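Local coordinates for protein MOSUB1, transcription cofactor (Magnaporthe oryzae, PDB 4AGH) that binds single-stranded DNA and, as a member of the PC4 family, probably serves as a transcriptional coactivator in the nucleus, at the interface of chains A and B. Residues are numbered along the deposited sequence; one frame, centred on the assembly and turned at random. Chains: chain A/B, MOSUB1, transcription cofactor.

Contact 1: the interface of chains A and B. Residues chain A 55, 70-72, 85-87, 89; chain B 55, 70-72, 85-87, 89.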
loop_
_atom_site.group_PDB
_atom_site.type_symbol
_atom_site.label_atom_id
_atom_site.label_comp_id
_atom_site.label_asym_id
_atom_site.label_seq_id
_atom_site.Cartn_x
_atom_site.Cartn_y
_atom_site.Cartn_z
ATOM N N ARG A 55 -5.214 -7.933 -7.445
ATOM C CA ARG A 55 -4.686 -7.265 -6.257
ATOM C C ARG A 55 -5.795 -6.792 -5.333
ATOM O O ARG A 55 -6.819 -6.275 -5.782
ATOM C CB ARG A 55 -3.774 -6.107 -6.656
ATOM C CG ARG A 55 -2.518 -6.658 -7.338
ATOM C CD ARG A 55 -1.585 -5.591 -7.867
ATOM N NE ARG A 55 -0.312 -6.221 -8.213
ATOM C CZ ARG A 55 0.849 -5.578 -8.305
ATOM N NH1 ARG A 55 0.901 -4.260 -8.138
ATOM N NH2 ARG A 55 1.953 -6.260 -8.598
ATOM N N ILE A 70 -1.911 -5.273 1.541
ATOM C CA ILE A 70 -1.986 -4.952 0.131
ATOM C C ILE A 70 -1.236 -6.067 -0.589
ATOM O O ILE A 70 -0.036 -6.230 -0.388
ATOM C CB ILE A 70 -1.304 -3.605 -0.124
ATOM C CG1 ILE A 70 -1.876 -2.550 0.835
ATOM C CG2 ILE A 70 -1.465 -3.199 -1.585
ATOM C CD1 ILE A 70 -1.161 -1.203 0.772
ATOM N N ARG A 71 -1.929 -6.849 -1.416
ATOM C CA ARG A 71 -1.293 -8.075 -1.886
ATOM C C ARG A 71 -1.856 -8.547 -3.205
ATOM O O ARG A 71 -3.045 -8.407 -3.456
ATOM C CB ARG A 71 -1.466 -9.180 -0.837
ATOM C CG ARG A 71 -0.720 -10.465 -1.176
ATOM C CD ARG A 71 -0.542 -11.362 0.027
ATOM N NE ARG A 71 0.143 -10.703 1.141
ATOM C CZ ARG A 71 1.462 -10.566 1.262
ATOM N NH1 ARG A 71 2.294 -11.000 0.314
ATOM N NH2 ARG A 71 1.954 -9.955 2.340
ATOM N N GLU A 72 -0.984 -9.107 -4.039
ATOM C CA GLU A 72 -1.415 -9.707 -5.286
ATOM C C GLU A 72 -1.727 -11.175 -5.058
ATOM O O GLU A 72 -0.951 -11.897 -4.424
ATOM C CB GLU A 72 -0.330 -9.566 -6.354
ATOM C CG GLU A 72 -0.705 -10.235 -7.676
ATOM C CD GLU A 72 0.258 -9.902 -8.792
ATOM O OE1 GLU A 72 0.706 -8.743 -8.871
ATOM O OE2 GLU A 72 0.563 -10.804 -9.601
ATOM N N LYS A 85 3.873 -11.138 -3.617
ATOM C CA LYS A 85 3.950 -9.706 -3.877
ATOM C C LYS A 85 2.913 -8.999 -3.016
ATOM O O LYS A 85 1.725 -9.045 -3.304
ATOM C CB LYS A 85 3.711 -9.409 -5.358
ATOM C CG LYS A 85 4.772 -10.021 -6.295
ATOM C CD LYS A 85 4.423 -9.826 -7.768
ATOM C CE LYS A 85 5.471 -10.485 -8.673
ATOM N NZ LYS A 85 5.120 -10.382 -10.118
ATOM N N GLY A 86 3.363 -8.358 -1.952
ATOM C CA GLY A 86 2.442 -7.688 -1.046
ATOM C C GLY A 86 3.102 -7.311 0.257
ATOM O O GLY A 86 4.263 -7.647 0.509
ATOM N N ILE A 87 2.339 -6.632 1.105
ATOM C CA ILE A 87 2.857 -6.194 2.384
ATOM C C ILE A 87 1.687 -6.017 3.343
ATOM O O ILE A 87 0.581 -5.659 2.921
ATOM C CB ILE A 87 3.682 -4.901 2.213
ATOM C CG1 ILE A 87 4.382 -4.515 3.527
ATOM C CG2 ILE A 87 2.805 -3.776 1.693
ATOM C CD1 ILE A 87 5.400 -3.376 3.334
ATOM N N LEU A 89 0.595 -3.880 6.381
ATOM C CA LEU A 89 0.910 -2.688 7.153
ATOM C C LEU A 89 0.248 -2.728 8.523
ATOM O O LEU A 89 -0.897 -3.151 8.655
ATOM C CB LEU A 89 0.411 -1.435 6.417
ATOM C CG LEU A 89 0.977 -1.221 5.018
ATOM C CD1 LEU A 89 0.371 0.049 4.428
ATOM C CD2 LEU A 89 2.499 -1.143 5.066
ATOM N N ARG B 55 10.085 1.030 6.540
ATOM C CA ARG B 55 9.137 0.957 5.430
ATOM C C ARG B 55 8.964 2.301 4.744
ATOM O O ARG B 55 8.888 3.343 5.397
ATOM C CB ARG B 55 7.795 0.409 5.909
ATOM C CG ARG B 55 7.961 -1.055 6.327
ATOM C CD ARG B 55 6.712 -1.675 6.914
ATOM N NE ARG B 55 6.905 -3.122 6.988
ATOM C CZ ARG B 55 5.920 -4.013 7.047
ATOM N NH1 ARG B 55 4.654 -3.611 7.106
ATOM N NH2 ARG B 55 6.212 -5.310 7.081
ATOM N N ILE B 70 5.378 0.359 -2.185
ATOM C CA ILE B 70 5.277 0.288 -0.743
ATOM C C ILE B 70 6.147 -0.892 -0.323
ATOM O O ILE B 70 5.863 -2.027 -0.695
ATOM C CB ILE B 70 3.820 0.040 -0.343
ATOM C CG1 ILE B 70 2.916 1.076 -1.028
ATOM C CG2 ILE B 70 3.676 0.067 1.174
ATOM C CD1 ILE B 70 1.424 0.830 -0.821
ATOM N N ARG B 71 7.213 -0.640 0.434
ATOM C CA ARG B 71 8.195 -1.706 0.604
ATOM C C ARG B 71 8.989 -1.561 1.880
ATOM O O ARG B 71 9.296 -0.452 2.295
ATOM C CB ARG B 71 9.155 -1.716 -0.592
ATOM C CG ARG B 71 10.139 -2.882 -0.574
ATOM C CD ARG B 71 10.766 -3.126 -1.926
ATOM N NE ARG B 71 9.781 -3.361 -2.985
ATOM C CZ ARG B 71 9.187 -4.524 -3.241
ATOM N NH1 ARG B 71 9.422 -5.602 -2.491
ATOM N NH2 ARG B 71 8.318 -4.600 -4.248
ATOM N N GLU B 72 9.314 -2.697 2.491
ATOM C CA GLU B 72 10.172 -2.703 3.659
ATOM C C GLU B 72 11.619 -2.843 3.220
ATOM O O GLU B 72 11.948 -3.687 2.381
ATOM C CB GLU B 72 9.800 -3.854 4.594
ATOM C CG GLU B 72 10.713 -3.946 5.816
ATOM C CD GLU B 72 10.208 -4.931 6.847
ATOM O OE1 GLU B 72 8.985 -4.990 7.070
ATOM O OE2 GLU B 72 11.043 -5.643 7.445
ATOM N N LYS B 85 9.490 -7.797 1.134
ATOM C CA LYS B 85 8.161 -7.456 1.626
ATOM C C LYS B 85 7.753 -6.115 1.034
ATOM O O LYS B 85 8.237 -5.073 1.453
ATOM C CB LYS B 85 8.147 -7.395 3.155
ATOM C CG LYS B 85 8.468 -8.741 3.835
ATOM C CD LYS B 85 8.586 -8.609 5.350
ATOM C CE LYS B 85 8.951 -9.952 5.993
ATOM N NZ LYS B 85 9.152 -9.842 7.467
ATOM N N GLY B 86 6.871 -6.145 0.050
ATOM C CA GLY B 86 6.452 -4.916 -0.607
ATOM C C GLY B 86 5.716 -5.184 -1.895
ATOM O O GLY B 86 5.600 -6.330 -2.342
ATOM N N ILE B 87 5.241 -4.110 -2.513
ATOM C CA ILE B 87 4.499 -4.231 -3.751
ATOM C C ILE B 87 4.618 -2.918 -4.515
ATOM O O ILE B 87 4.715 -1.847 -3.905
ATOM C CB ILE B 87 3.033 -4.615 -3.461
ATOM C CG1 ILE B 87 2.273 -4.916 -4.763
ATOM C CG2 ILE B 87 2.350 -3.528 -2.651
ATOM C CD1 ILE B 87 0.887 -5.533 -4.502
ATOM N N LEU B 89 2.631 -0.691 -6.980
ATOM C CA LEU B 89 1.318 -0.469 -7.567
ATOM C C LEU B 89 1.415 0.371 -8.832
ATOM O O LEU B 89 2.185 1.325 -8.894
ATOM C CB LEU B 89 0.413 0.269 -6.570
ATOM C CG LEU B 89 0.190 -0.433 -5.235
ATOM C CD1 LEU B 89 -0.714 0.437 -4.364
ATOM C CD2 LEU B 89 -0.410 -1.817 -5.454
#
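CG1 of A:Ile87 stands anti to the backbone N (chi1 -173°) with the chain extended beyond it (chi2 170°), and this sends CD1 straight out of strand 86-90 toward chain B. B:Arg55 comes to meet it tip to tip, its CG beside its own backbone N and its chain extended from CG to NE. The methyl lands over the middle of one guanidinium face, with A:Ile87 CD1 3.8 Å from B:Arg55 CZ. CG1 follows along the same face, 3.7 Å from B:Arg55 NH1.

What holds that face in position is B:Glu72 on the neighbouring strand 65-76. Its carboxylate oxygen OE1 takes two hydrogen bonds in the guanidinium plane: B:Arg55 NE reaches it at 2.8 Å on the anti lone pair, while NH2 of the same arginine meets it nearly along the C-O axis, forming a salt bridge as well. The grip is side-on and should fix the rotation of the flat group, leaving a broad surface for the isoleucine; the carboxylate would also offset the arginine's charge next to this apolar partner. CA of A:Leu89 lies at another edge of the guanidinium, in its plane.

The other branch of A:Ile87, CG2, occupies the crowded position between backbone N and carbonyl carbon and turns toward B:Ile70, crossing it at about a right angle with the two CG2 methyls 4.0 Å apart. By the two-fold symmetry B:Ile87 does the same to A:Arg55 and A:Ile70.

This is the strand-to-strand part of the dimer interface, and in its middle the 86-90 strands run antiparallel and bridge at A:Gly86 and B:Gly86. The backbones come close, with A:Gly86 O 3.0 Å from B:Gly86 N, yet the N-H points to one side of the oxygen, so the pair is not counted as a hydrogen bond. Near the axis the two Ile70 side chains cross at about a right angle, CD1 of A:Ile70 3.7 Å from CD1 of B:Ile70.

Contact 2: the interface of chains A and B. Residues chain A 57, 94, 97-98, 101; chain B 97-98, 101, 104-105.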
loop_
_atom_site.group_PDB
_atom_site.type_symbol
_atom_site.label_atom_id
_atom_site.label_comp_id
_atom_site.label_asym_id
_atom_site.label_seq_id
_atom_site.Cartn_x
_atom_site.Cartn_y
_atom_site.Cartn_z
ATOM N N VAL A 57 -6.807 -5.035 -1.293
ATOM C CA VAL A 57 -6.447 -4.483 0.009
ATOM C C VAL A 57 -7.464 -5.039 1.008
ATOM O O VAL A 57 -8.664 -4.961 0.781
ATOM C CB VAL A 57 -6.448 -2.951 0.027
ATOM C CG1 VAL A 57 -6.039 -2.451 1.409
ATOM C CG2 VAL A 57 -5.482 -2.425 -1.018
ATOM N N TYR A 94 -0.079 2.426 8.240
ATOM C CA TYR A 94 -1.155 2.812 7.335
ATOM C C TYR A 94 -1.531 4.286 7.533
ATOM O O TYR A 94 -1.690 5.023 6.550
ATOM C CB TYR A 94 -2.371 1.907 7.523
ATOM C CG TYR A 94 -3.597 2.342 6.756
ATOM C CD1 TYR A 94 -3.691 2.138 5.383
ATOM C CD2 TYR A 94 -4.667 2.935 7.407
ATOM C CE1 TYR A 94 -4.809 2.530 4.681
ATOM C CE2 TYR A 94 -5.799 3.327 6.711
ATOM C CZ TYR A 94 -5.866 3.122 5.352
ATOM O OH TYR A 94 -6.988 3.513 4.660
ATOM N N PHE A 97 1.077 6.418 6.027
ATOM C CA PHE A 97 0.827 6.417 4.592
ATOM C C PHE A 97 -0.277 7.421 4.243
ATOM O O PHE A 97 -0.131 8.223 3.322
ATOM C CB PHE A 97 0.469 5.008 4.122
ATOM C CG PHE A 97 0.008 4.937 2.699
ATOM C CD1 PHE A 97 0.861 5.261 1.659
ATOM C CD2 PHE A 97 -1.289 4.564 2.402
ATOM C CE1 PHE A 97 0.438 5.182 0.344
ATOM C CE2 PHE A 97 -1.716 4.507 1.094
ATOM C CZ PHE A 97 -0.845 4.809 0.062
ATOM N N LEU A 98 -1.367 7.412 5.004
ATOM C CA LEU A 98 -2.434 8.380 4.743
ATOM C C LEU A 98 -1.921 9.821 4.789
ATOM O O LEU A 98 -2.355 10.672 4.010
ATOM C CB LEU A 98 -3.571 8.220 5.762
ATOM C CG LEU A 98 -4.367 6.915 5.689
ATOM C CD1 LEU A 98 -5.533 6.955 6.686
ATOM C CD2 LEU A 98 -4.881 6.692 4.272
ATOM N N ILE A 101 -0.129 10.768 1.571
ATOM C CA ILE A 101 -0.896 10.714 0.328
ATOM C C ILE A 101 -1.026 12.069 -0.411
ATOM O O ILE A 101 -0.877 12.122 -1.626
ATOM C CB ILE A 101 -2.266 10.038 0.546
ATOM C CG1 ILE A 101 -2.087 8.512 0.605
ATOM C CG2 ILE A 101 -3.234 10.409 -0.556
ATOM C CD1 ILE A 101 -3.368 7.764 0.938
ATOM N N PHE B 97 -7.083 2.094 -4.911
ATOM C CA PHE B 97 -6.822 2.078 -3.478
ATOM C C PHE B 97 -7.335 3.367 -2.828
ATOM O O PHE B 97 -8.020 3.328 -1.807
ATOM C CB PHE B 97 -5.329 1.879 -3.219
ATOM C CG PHE B 97 -4.932 2.040 -1.784
ATOM C CD1 PHE B 97 -5.398 1.169 -0.816
ATOM C CD2 PHE B 97 -4.103 3.076 -1.400
ATOM C CE1 PHE B 97 -5.019 1.310 0.507
ATOM C CE2 PHE B 97 -3.744 3.230 -0.080
ATOM C CZ PHE B 97 -4.198 2.337 0.875
ATOM N N LEU B 98 -7.047 4.511 -3.440
ATOM C CA LEU B 98 -7.551 5.770 -2.888
ATOM C C LEU B 98 -9.075 5.761 -2.746
ATOM O O LEU B 98 -9.624 6.303 -1.785
ATOM C CB LEU B 98 -7.136 6.954 -3.773
ATOM C CG LEU B 98 -5.640 7.265 -3.829
ATOM C CD1 LEU B 98 -5.399 8.537 -4.654
ATOM C CD2 LEU B 98 -5.083 7.428 -2.421
ATOM N N ILE B 101 -10.178 3.838 0.344
ATOM C CA ILE B 101 -9.713 4.320 1.643
ATOM C C ILE B 101 -10.840 4.746 2.616
ATOM O O ILE B 101 -10.792 4.414 3.795
ATOM C CB ILE B 101 -8.640 5.417 1.480
ATOM C CG1 ILE B 101 -7.287 4.772 1.137
ATOM C CG2 ILE B 101 -8.519 6.247 2.740
ATOM C CD1 ILE B 101 -6.192 5.784 0.838
ATOM N N ILE B 104 -12.093 1.511 4.000
ATOM C CA ILE B 104 -11.051 0.897 4.818
ATOM C C ILE B 104 -10.975 1.616 6.154
ATOM O O ILE B 104 -10.925 0.983 7.213
ATOM C CB ILE B 104 -9.680 1.003 4.134
ATOM C CG1 ILE B 104 -9.657 0.122 2.886
ATOM C CG2 ILE B 104 -8.562 0.607 5.108
ATOM C CD1 ILE B 104 -8.503 0.464 1.941
ATOM N N ASN B 105 -10.985 2.945 6.099
ATOM C CA ASN B 105 -10.957 3.759 7.312
ATOM C C ASN B 105 -12.155 3.471 8.214
ATOM O O ASN B 105 -12.003 3.385 9.431
ATOM C CB ASN B 105 -10.910 5.262 6.993
ATOM C CG ASN B 105 -9.592 5.693 6.382
ATOM O OD1 ASN B 105 -8.646 4.909 6.294
ATOM N ND2 ASN B 105 -9.523 6.953 5.962
#
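A:Tyr94 leaves helix 91-110 with CG anti to the backbone N (chi1 173°), and its ring reaches from CB and CG across chain B's copy of the same helix. Along one flank CE1 meets the ring edge of B:Phe97, 3.9 Å from CZ, as the two aromatics slide past each other in opposite directions. On the other flank CE2 runs alongside B:Asn105 OD1, and CZ packs 3.7 Å from B:Ile104 CG2; over the rim of one face, on this CE2 and CZ side, sits CG of A:Leu98 of the same chain. At the tip the phenol OH donates a 2.7 Å hydrogen bond to B:Asn105 OD1. That oxygen lies at the ring edge, but the donor sits 30° above the amide carbonyl plane, off the lone pairs, with ring and amide planes 76° apart.

B:Phe97 is wedged further in: its CD1 touches A:Val57 CG2 at 3.6 Å, and its far edge points tip to tip at A:Phe97. Behind each phenylalanine, CG1 of the Ile101 in its own chain lies over one face, toward the rim. The two Ile101 tips pack tightly, CD1 of A:Ile101 3.5 Å from CD1 of B:Ile101, and A:Leu98 reaches B:Ile101 tip to tip, its CD2 against the CD1 methyl. The site is where the two C-terminal helices cross at the dimer axis, with strand 55-62 of chain A supplying A:Val57 at its margin.

Contact 1 and contact 2 lie about 13 Å apart, centre to centre, as two layers of one two-fold interface: strands meet in the first, helices in the second. Strand 55-62 serves both, giving Arg55 to contact 1 and Val57 to contact 2. Strand 86-90 of contact 1 leads straight into helix 91-110, which carries most of contact 2, so the strand pairing and the helix packing are tied together by the shortest of connections. Together they join the two chains at both levels, consistent with the dimer typical of PC4-family proteins.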